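Local coordinates for Nrps/pks (Streptomyces albus, PDB 4OPE), which is a ketosynthase domain of an acyltransferase-less polyketide synthase and probably catalyses decarboxylative condensation, extending the chain during oxazolomycin biosynthesis, at residues I97-T101 and G242-V246; V338-G343 and P392-Q396; R497-V501 and A545-G551. One frame throughout, in Å; residues are numbered along the deposited sequence.

Interaction 1 (I97-T101 and G242-V246); sequences IFLQT and GSGAV
Thr101 lays its methyl group over the backbone between Gly244 and Ala245: its CG2 is 4.0 Å from Gly244 C, 3.9 Å from Ala245 N and 3.9 Å from Ala245 CB. Residues 97-101 are regular helix, with phi/psi near -62/-40 and Thr101 N bonded to Ile97 O at 2.9 Å. Residues 242-246 are extended, with phi from -123° to -179°. The two axes approach to 8.0 Å and run broadly the same way, with a signed crossing angle of -36°. The CA of Phe98 lies 6.3 Å from that of Ser243, and the CA of Thr101 6.5 Å from that of Gly244. Strand alternation brings Ser243 and Ala245 toward the helix, while Gly242 and Gly244 have no side chain to place on the far side. The polar link joins two hydroxyls, Thr101 OG1 (chi1 m) and Ser243 OG (chi1 t), hydrogen-bonded at 2.8 Å. Ser243 OG is also 3.5 Å from Ile97 CG2 and 3.9 Å from Phe98 CA, so it sits close against the helix. Phe98, with chi1 t and chi2 62°, carries its ring alongside the strand. Phe98 CE1 lies 3.8 Å from Gly244 O, which meets the ring at its edge, and 4.2 Å from Ala245 CB; the ring also touches Val155 and Val159 of helix 152-163. Strand 242-250 is itself bonded on both sides, to Gly202 and Ala15 among others. Small strand residues under a close helix thus build the alpha/beta packing of the N-terminal half of the thiolase fold.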
loop_
_atom_site.group_PDB
_atom_site.type_symbol
_atom_site.label_atom_id
_atom_site.label_comp_id
_atom_site.label_asym_id
_atom_site.label_seq_id
_atom_site.Cartn_x
_atom_site.Cartn_y
_atom_site.Cartn_z
ATOM N N ILE A 97 15.378 7.273 -6.553
ATOM C CA ILE A 97 15.909 7.857 -5.346
ATOM C C ILE A 97 15.758 6.912 -4.178
ATOM O O ILE A 97 16.654 6.792 -3.334
ATOM C CB ILE A 97 15.226 9.188 -5.082
ATOM C CG1 ILE A 97 15.762 10.179 -6.116
ATOM C CG2 ILE A 97 15.486 9.651 -3.656
ATOM C CD1 ILE A 97 15.180 11.563 -5.998
ATOM N N PHE A 98 14.630 6.236 -4.117
ATOM C CA PHE A 98 14.441 5.291 -3.058
ATOM C C PHE A 98 15.470 4.132 -3.093
ATOM O O PHE A 98 15.859 3.602 -2.057
ATOM C CB PHE A 98 13.022 4.762 -3.086
ATOM C CG PHE A 98 12.631 4.053 -1.855
ATOM C CD1 PHE A 98 12.614 4.708 -0.642
ATOM C CD2 PHE A 98 12.296 2.751 -1.887
ATOM C CE1 PHE A 98 12.264 4.053 0.532
ATOM C CE2 PHE A 98 11.940 2.086 -0.710
ATOM C CZ PHE A 98 11.932 2.743 0.498
ATOM N N LEU A 99 15.926 3.767 -4.275
ATOM C CA LEU A 99 16.953 2.763 -4.370
ATOM C C LEU A 99 18.240 3.237 -3.713
ATOM O O LEU A 99 18.863 2.518 -2.911
ATOM C CB LEU A 99 17.244 2.441 -5.809
ATOM C CG LEU A 99 16.456 1.327 -6.436
ATOM C CD1 LEU A 99 16.717 1.426 -7.919
ATOM C CD2 LEU A 99 16.878 -0.037 -5.913
ATOM N N GLN A 100 18.637 4.462 -4.018
ATOM C CA GLN A 100 19.819 5.003 -3.365
ATOM C C GLN A 100 19.610 5.141 -1.850
ATOM O O GLN A 100 20.514 4.833 -1.076
ATOM C CB GLN A 100 20.262 6.295 -4.025
ATOM C CG GLN A 100 20.556 6.094 -5.531
ATOM C CD GLN A 100 20.946 7.399 -6.247
ATOM O OE1 GLN A 100 20.550 8.447 -5.833
ATOM N NE2 GLN A 100 21.675 7.311 -7.342
ATOM N N THR A 101 18.415 5.547 -1.429
ATOM C CA THR A 101 18.103 5.652 -0.020
ATOM C C THR A 101 18.262 4.321 0.668
ATOM O O THR A 101 18.896 4.215 1.709
ATOM C CB THR A 101 16.672 6.159 0.149
ATOM O OG1 THR A 101 16.600 7.488 -0.387
ATOM C CG2 THR A 101 16.229 6.138 1.599
ATOM N N GLY A 242 11.071 14.513 -0.507
ATOM C CA GLY A 242 11.889 13.742 0.396
ATOM C C GLY A 242 11.881 12.252 0.140
ATOM O O GLY A 242 10.984 11.709 -0.489
ATOM N N SER A 243 12.889 11.603 0.675
ATOM C CA SER A 243 13.024 10.165 0.625
ATOM C C SER A 243 13.606 9.747 1.968
ATOM O O SER A 243 14.567 10.390 2.460
ATOM C CB SER A 243 14.031 9.795 -0.450
ATOM O OG SER A 243 13.947 8.434 -0.778
ATOM N N GLY A 244 13.041 8.690 2.569
ATOM C CA GLY A 244 13.560 8.227 3.797
ATOM C C GLY A 244 13.221 6.809 4.091
ATOM O O GLY A 244 12.218 6.298 3.637
ATOM N N ALA A 245 14.078 6.167 4.885
ATOM C CA ALA A 245 13.830 4.801 5.280
ATOM C C ALA A 245 14.535 4.487 6.586
ATOM O O ALA A 245 15.587 5.051 6.888
ATOM C CB ALA A 245 14.317 3.875 4.183
ATOM N N VAL A 246 13.940 3.576 7.341
ATOM C CA VAL A 246 14.536 3.062 8.527
ATOM C C VAL A 246 14.625 1.553 8.381
ATOM O O VAL A 246 13.901 0.922 7.577
ATOM C CB VAL A 246 13.680 3.382 9.767
ATOM C CG1 VAL A 246 13.634 4.872 10.030
ATOM C CG2 VAL A 246 12.266 2.857 9.632
#

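Interaction 2 (V338-G343 and P392-Q396)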
loop_
_atom_site.group_PDB
_atom_site.type_symbol
_atom_site.label_atom_id
_atom_site.label_comp_id
_atom_site.label_asym_id
_atom_site.label_seq_id
_atom_site.Cartn_x
_atom_site.Cartn_y
_atom_site.Cartn_z
ATOM N N VAL A 338 2.631 18.225 34.368
ATOM C CA VAL A 338 3.159 17.646 33.155
ATOM C C VAL A 338 3.354 18.734 32.127
ATOM O O VAL A 338 2.509 19.595 31.939
ATOM C CB VAL A 338 2.240 16.557 32.602
ATOM C CG1 VAL A 338 2.747 16.082 31.250
ATOM C CG2 VAL A 338 2.149 15.393 33.596
ATOM N N ARG A 339 4.491 18.694 31.463
ATOM C CA ARG A 339 4.830 19.708 30.500
ATOM C C ARG A 339 5.603 19.069 29.358
ATOM O O ARG A 339 6.681 18.540 29.559
ATOM C CB ARG A 339 5.620 20.782 31.186
ATOM C CG ARG A 339 5.873 21.980 30.314
ATOM C CD ARG A 339 7.370 22.120 30.098
ATOM N NE ARG A 339 7.707 23.421 29.514
ATOM C CZ ARG A 339 8.407 23.600 28.391
ATOM N NH1 ARG A 339 8.889 22.558 27.705
ATOM N NH2 ARG A 339 8.634 24.839 27.954
ATOM N N ILE A 340 5.012 19.086 28.168
ATOM C CA ILE A 340 5.494 18.314 27.044
ATOM C C ILE A 340 5.805 19.224 25.885
ATOM O O ILE A 340 4.925 19.934 25.407
ATOM C CB ILE A 340 4.446 17.348 26.551
ATOM C CG1 ILE A 340 4.102 16.366 27.654
ATOM C CG2 ILE A 340 4.977 16.625 25.329
ATOM C CD1 ILE A 340 2.846 15.580 27.367
ATOM N N PRO A 341 7.065 19.222 25.433
ATOM C CA PRO A 341 7.384 20.054 24.285
ATOM C C PRO A 341 6.878 19.458 22.997
ATOM O O PRO A 341 6.884 18.240 22.835
ATOM C CB PRO A 341 8.908 20.148 24.296
ATOM C CG PRO A 341 9.348 19.102 25.239
ATOM C CD PRO A 341 8.251 18.921 26.227
ATOM N N ILE A 342 6.417 20.341 22.114
ATOM C CA ILE A 342 5.754 19.963 20.865
ATOM C C ILE A 342 6.364 20.816 19.743
ATOM O O ILE A 342 6.803 21.942 19.992
ATOM C CB ILE A 342 4.273 20.253 20.952
ATOM C CG1 ILE A 342 3.531 19.671 19.773
ATOM C CG2 ILE A 342 4.016 21.753 20.922
ATOM C CD1 ILE A 342 2.037 19.646 19.968
ATOM N N GLY A 343 6.426 20.254 18.534
ATOM C CA GLY A 343 7.029 20.905 17.373
ATOM C C GLY A 343 6.726 20.119 16.122
ATOM O O GLY A 343 6.127 19.051 16.182
ATOM N N PRO A 392 -0.737 20.661 28.393
ATOM C CA PRO A 392 0.624 20.386 28.735
ATOM C C PRO A 392 1.649 20.875 27.705
ATOM O O PRO A 392 2.827 20.977 28.038
ATOM C CB PRO A 392 0.651 18.860 28.799
ATOM C CG PRO A 392 -0.741 18.482 29.108
ATOM C CD PRO A 392 -1.543 19.438 28.320
ATOM N N PHE A 393 1.215 21.179 26.493
ATOM C CA PHE A 393 2.134 21.332 25.375
ATOM C C PHE A 393 2.727 22.705 25.312
ATOM O O PHE A 393 2.055 23.651 25.511
ATOM C CB PHE A 393 1.429 20.995 24.042
ATOM C CG PHE A 393 0.726 19.671 24.086
ATOM C CD1 PHE A 393 1.448 18.493 24.057
ATOM C CD2 PHE A 393 -0.634 19.606 24.245
ATOM C CE1 PHE A 393 0.822 17.269 24.153
ATOM C CE2 PHE A 393 -1.267 18.387 24.362
ATOM C CZ PHE A 393 -0.539 17.211 24.314
ATOM N N ARG A 394 4.003 22.798 25.018
ATOM C CA ARG A 394 4.641 24.074 24.756
ATOM C C ARG A 394 5.455 23.961 23.476
ATOM O O ARG A 394 6.212 23.020 23.275
ATOM C CB ARG A 394 5.550 24.506 25.925
ATOM C CG ARG A 394 4.821 24.685 27.253
ATOM C CD ARG A 394 3.811 25.856 27.319
ATOM N NE ARG A 394 3.135 25.874 28.633
ATOM C CZ ARG A 394 1.963 25.294 28.936
ATOM N NH1 ARG A 394 1.211 24.667 28.029
ATOM N NH2 ARG A 394 1.529 25.365 30.183
ATOM N N LEU A 395 5.262 24.926 22.609
ATOM C CA LEU A 395 5.911 24.921 21.360
ATOM C C LEU A 395 7.382 25.086 21.653
ATOM O O LEU A 395 7.776 25.891 22.422
ATOM C CB LEU A 395 5.347 26.017 20.462
ATOM C CG LEU A 395 5.237 25.820 18.953
ATOM C CD1 LEU A 395 6.356 26.569 18.283
ATOM C CD2 LEU A 395 5.233 24.371 18.477
ATOM N N GLN A 396 8.190 24.252 21.042
ATOM C CA GLN A 396 9.600 24.292 21.227
ATOM C C GLN A 396 10.183 25.194 20.176
ATOM O O GLN A 396 10.404 24.769 19.058
ATOM C CB GLN A 396 10.145 22.887 21.070
ATOM C CG GLN A 396 11.626 22.799 21.324
ATOM C CD GLN A 396 11.969 23.086 22.747
ATOM O OE1 GLN A 396 11.378 22.540 23.666
ATOM N NE2 GLN A 396 12.908 23.945 22.934
#
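Four backbone hydrogen bonds join these segments as a short parallel ladder. Ile340 N donates to Pro392 O (2.9 Å), Arg394 N to Ile340 O (3.0 Å), Ile342 N to Arg394 O (2.9 Å) and Gln396 N to Ile342 O (2.9 Å). The N-H and the C=O of both Ile340 and Ile342 are therefore used on the 392-396 side. Pro341 has no N-H to give, but none is used on that side; its backbone faces strand 308-309, where it bonds with Leu308. Weaker CA-H...O contacts fill in the ladder, the shortest from Phe393 CA to Ile340 O at 3.1 Å. Phe393 N finds Thr391 OG1. The guanidinium of Arg394 folds back, Arg394 NH1 reaching Phe393 O at 2.8 Å and also Thr391 O, whereas Gln396 NE2 bonds Asp398 O. Ile340, Ile342, Phe393 and Leu395 share one face of the sheet, with Ile342 CG2 3.8 Å from Leu395 CD2 and Ile340 CB 4.1 Å from Phe393 CD1. Pro341 and Arg394 occupy the other face. The two strand axes diverge by 46°, a strong twist. Strand 340-343 lies between strand 308-309 and strand 393-395, the latter closing this end of the long mixed sheet, with Leu373 of strand 372-373 against Pro341 and Gln396.

Interaction 3 (R497-V501 and A545-G551); sequences RLAVV and AEAWVRG
A helix packs here lengthwise on the middle strand of a small three-stranded antiparallel sheet, far from the centre of the chain. Strand 497-501 (phi -94° to -147°, psi 133° to 150°) and helix 545-550 run antiparallel at 173°, their axes 7.3 Å apart. CA of Arg497 is 5.3 Å from CA of Val549, and CA of Ala499 5.5 Å from CA of Ala545. Small residues permit this closeness: Ala499 CB lies 4.1 Å from Ala545 CB and 3.9 Å from both Val549 CG2 and Trp548 CD1, while Val501 CG2 is 3.9 Å from Ala545 CB. With helix 505-516 covering Leu498 and Val500 on the other face, the sheet is sandwiched between helices, consistent with the alpha/beta linker subdomain that accompanies ketosynthases in modular polyketide synthases. Arg497 (chi1 and chi2 m, chi3 t) lies flat on the indole of Trp548 (chi1 t, chi2 -108°). Arg497 CZ lies 4.1 Å from the centroid of the Trp548 six-membered ring, a cation-pi contact 6° off the normal, and Arg497 CD makes a CH-pi contact 3.8 Å from the centroid of the Trp548 five-membered ring. Arg497 NH1 donates to Trp548 O at 3.1 Å; Arg497 NE bonds Met494 O, and Trp548 NE1 bonds Leu453 O. Gly551, at phi 123°, ends the helix in a Schellman motif and puts its CA over the guanidinium face opposite Trp548.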
loop_
_atom_site.group_PDB
_atom_site.type_symbol
_atom_site.label_atom_id
_atom_site.label_comp_id
_atom_site.label_asym_id
_atom_site.label_seq_id
_atom_site.Cartn_x
_atom_site.Cartn_y
_atom_site.Cartn_z
ATOM N N ARG A 497 39.887 -0.621 -5.093
ATOM C CA ARG A 497 40.237 -0.703 -3.675
ATOM C C ARG A 497 41.212 0.360 -3.293
ATOM O O ARG A 497 42.113 0.709 -4.057
ATOM C CB ARG A 497 40.845 -2.073 -3.361
ATOM C CG ARG A 497 39.950 -3.263 -3.718
ATOM C CD ARG A 497 39.022 -3.550 -2.577
ATOM N NE ARG A 497 37.983 -4.477 -2.944
ATOM C CZ ARG A 497 37.775 -5.668 -2.397
ATOM N NH1 ARG A 497 38.514 -6.155 -1.415
ATOM N NH2 ARG A 497 36.764 -6.372 -2.832
ATOM N N LEU A 498 41.028 0.866 -2.089
ATOM C CA LEU A 498 42.018 1.720 -1.421
ATOM C C LEU A 498 42.200 1.275 0.061
ATOM O O LEU A 498 41.254 0.877 0.697
ATOM C CB LEU A 498 41.610 3.180 -1.525
ATOM C CG LEU A 498 42.611 4.159 -0.958
ATOM C CD1 LEU A 498 42.512 5.481 -1.692
ATOM C CD2 LEU A 498 42.396 4.409 0.516
ATOM N N ALA A 499 43.415 1.333 0.599
ATOM C CA ALA A 499 43.612 1.067 2.020
ATOM C C ALA A 499 44.723 1.877 2.629
ATOM O O ALA A 499 45.721 2.220 1.962
ATOM C CB ALA A 499 43.883 -0.400 2.253
ATOM N N VAL A 500 44.560 2.167 3.908
ATOM C CA VAL A 500 45.559 2.898 4.655
ATOM C C VAL A 500 45.660 2.290 6.027
ATOM O O VAL A 500 44.664 1.879 6.637
ATOM C CB VAL A 500 45.170 4.362 4.851
ATOM C CG1 VAL A 500 46.381 5.176 5.220
ATOM C CG2 VAL A 500 44.542 4.919 3.579
ATOM N N VAL A 501 46.884 2.222 6.511
ATOM C CA VAL A 501 47.155 1.877 7.890
ATOM C C VAL A 501 47.268 3.159 8.651
ATOM O O VAL A 501 47.901 4.090 8.174
ATOM C CB VAL A 501 48.443 1.104 8.024
ATOM C CG1 VAL A 501 48.554 0.589 9.446
ATOM C CG2 VAL A 501 48.424 -0.045 7.035
ATOM N N ALA A 545 45.556 -4.519 5.258
ATOM C CA ALA A 545 45.646 -3.579 4.170
ATOM C C ALA A 545 46.038 -4.239 2.872
ATOM O O ALA A 545 45.415 -4.038 1.866
ATOM C CB ALA A 545 46.646 -2.499 4.518
ATOM N N GLU A 546 47.084 -5.031 2.869
ATOM C CA GLU A 546 47.546 -5.619 1.593
ATOM C C GLU A 546 46.522 -6.598 0.982
ATOM O O GLU A 546 46.389 -6.715 -0.230
ATOM C CB GLU A 546 48.927 -6.279 1.776
ATOM C CG GLU A 546 50.092 -5.272 1.925
ATOM C CD GLU A 546 51.456 -5.934 2.246
ATOM O OE1 GLU A 546 51.483 -6.926 3.018
ATOM O OE2 GLU A 546 52.513 -5.474 1.731
ATOM N N ALA A 547 45.796 -7.301 1.831
ATOM C CA ALA A 547 44.830 -8.275 1.379
ATOM C C ALA A 547 43.626 -7.600 0.762
ATOM O O ALA A 547 43.150 -8.024 -0.253
ATOM C CB ALA A 547 44.410 -9.151 2.553
ATOM N N TRP A 548 43.149 -6.535 1.401
ATOM C CA TRP A 548 42.071 -5.740 0.904
ATOM C C TRP A 548 42.332 -5.213 -0.477
ATOM O O TRP A 548 41.480 -5.311 -1.361
ATOM C CB TRP A 548 41.829 -4.574 1.855
ATOM C CG TRP A 548 40.688 -3.689 1.450
ATOM C CD1 TRP A 548 40.761 -2.393 0.942
ATOM C CD2 TRP A 548 39.331 -4.031 1.486
ATOM N NE1 TRP A 548 39.507 -1.939 0.681
ATOM C CE2 TRP A 548 38.609 -2.927 1.010
ATOM C CE3 TRP A 548 38.644 -5.168 1.884
ATOM C CZ2 TRP A 548 37.227 -2.930 0.922
ATOM C CZ3 TRP A 548 37.258 -5.185 1.794
ATOM C CH2 TRP A 548 36.567 -4.072 1.316
ATOM N N VAL A 549 43.495 -4.623 -0.672
ATOM C CA VAL A 549 43.894 -4.153 -1.998
ATOM C C VAL A 549 43.996 -5.260 -3.065
ATOM O O VAL A 549 43.648 -5.022 -4.237
ATOM C CB VAL A 549 45.177 -3.306 -1.890
ATOM C CG1 VAL A 549 45.738 -2.958 -3.247
ATOM C CG2 VAL A 549 44.823 -2.028 -1.129
ATOM N N ARG A 550 44.404 -6.470 -2.683
ATOM C CA ARG A 550 44.337 -7.610 -3.658
ATOM C C ARG A 550 42.920 -8.031 -4.065
ATOM O O ARG A 550 42.735 -8.658 -5.137
ATOM C CB ARG A 550 44.974 -8.877 -3.118
ATOM C CG ARG A 550 46.436 -8.805 -2.769
ATOM C CD ARG A 550 46.940 -10.206 -2.502
ATOM N NE ARG A 550 46.627 -10.721 -1.169
ATOM C CZ ARG A 550 47.349 -10.455 -0.089
ATOM N NH1 ARG A 550 48.402 -9.632 -0.132
ATOM N NH2 ARG A 550 47.001 -10.979 1.059
ATOM N N GLY A 551 41.947 -7.737 -3.200
ATOM C CA GLY A 551 40.544 -8.077 -3.439
ATOM C C GLY A 551 39.913 -8.936 -2.368
ATOM O O GLY A 551 38.758 -9.344 -2.503
#

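In the fold
Interactions 1 and 2 both reach one continuous set of strands that spans the two halves of the thiolase fold, interaction 1 in the N-terminal half and interaction 2 at the far end of the C-terminal half; their centres are 30 Å apart and their nearest atoms about 17 Å. Interaction 3 lies on a separate antiparallel sheet, its centre likewise 30 Å from that of interaction 1, with nearest atoms about 19 Å apart. Interactions 2 and 3 flank the chain's centre on opposite sides, 52 Å between centres. All three follow in series along the chain. In ketosynthases the active site forms between the two thiolase halves; interaction 1 lies near the chain's centre, 2 and 3 towards its periphery.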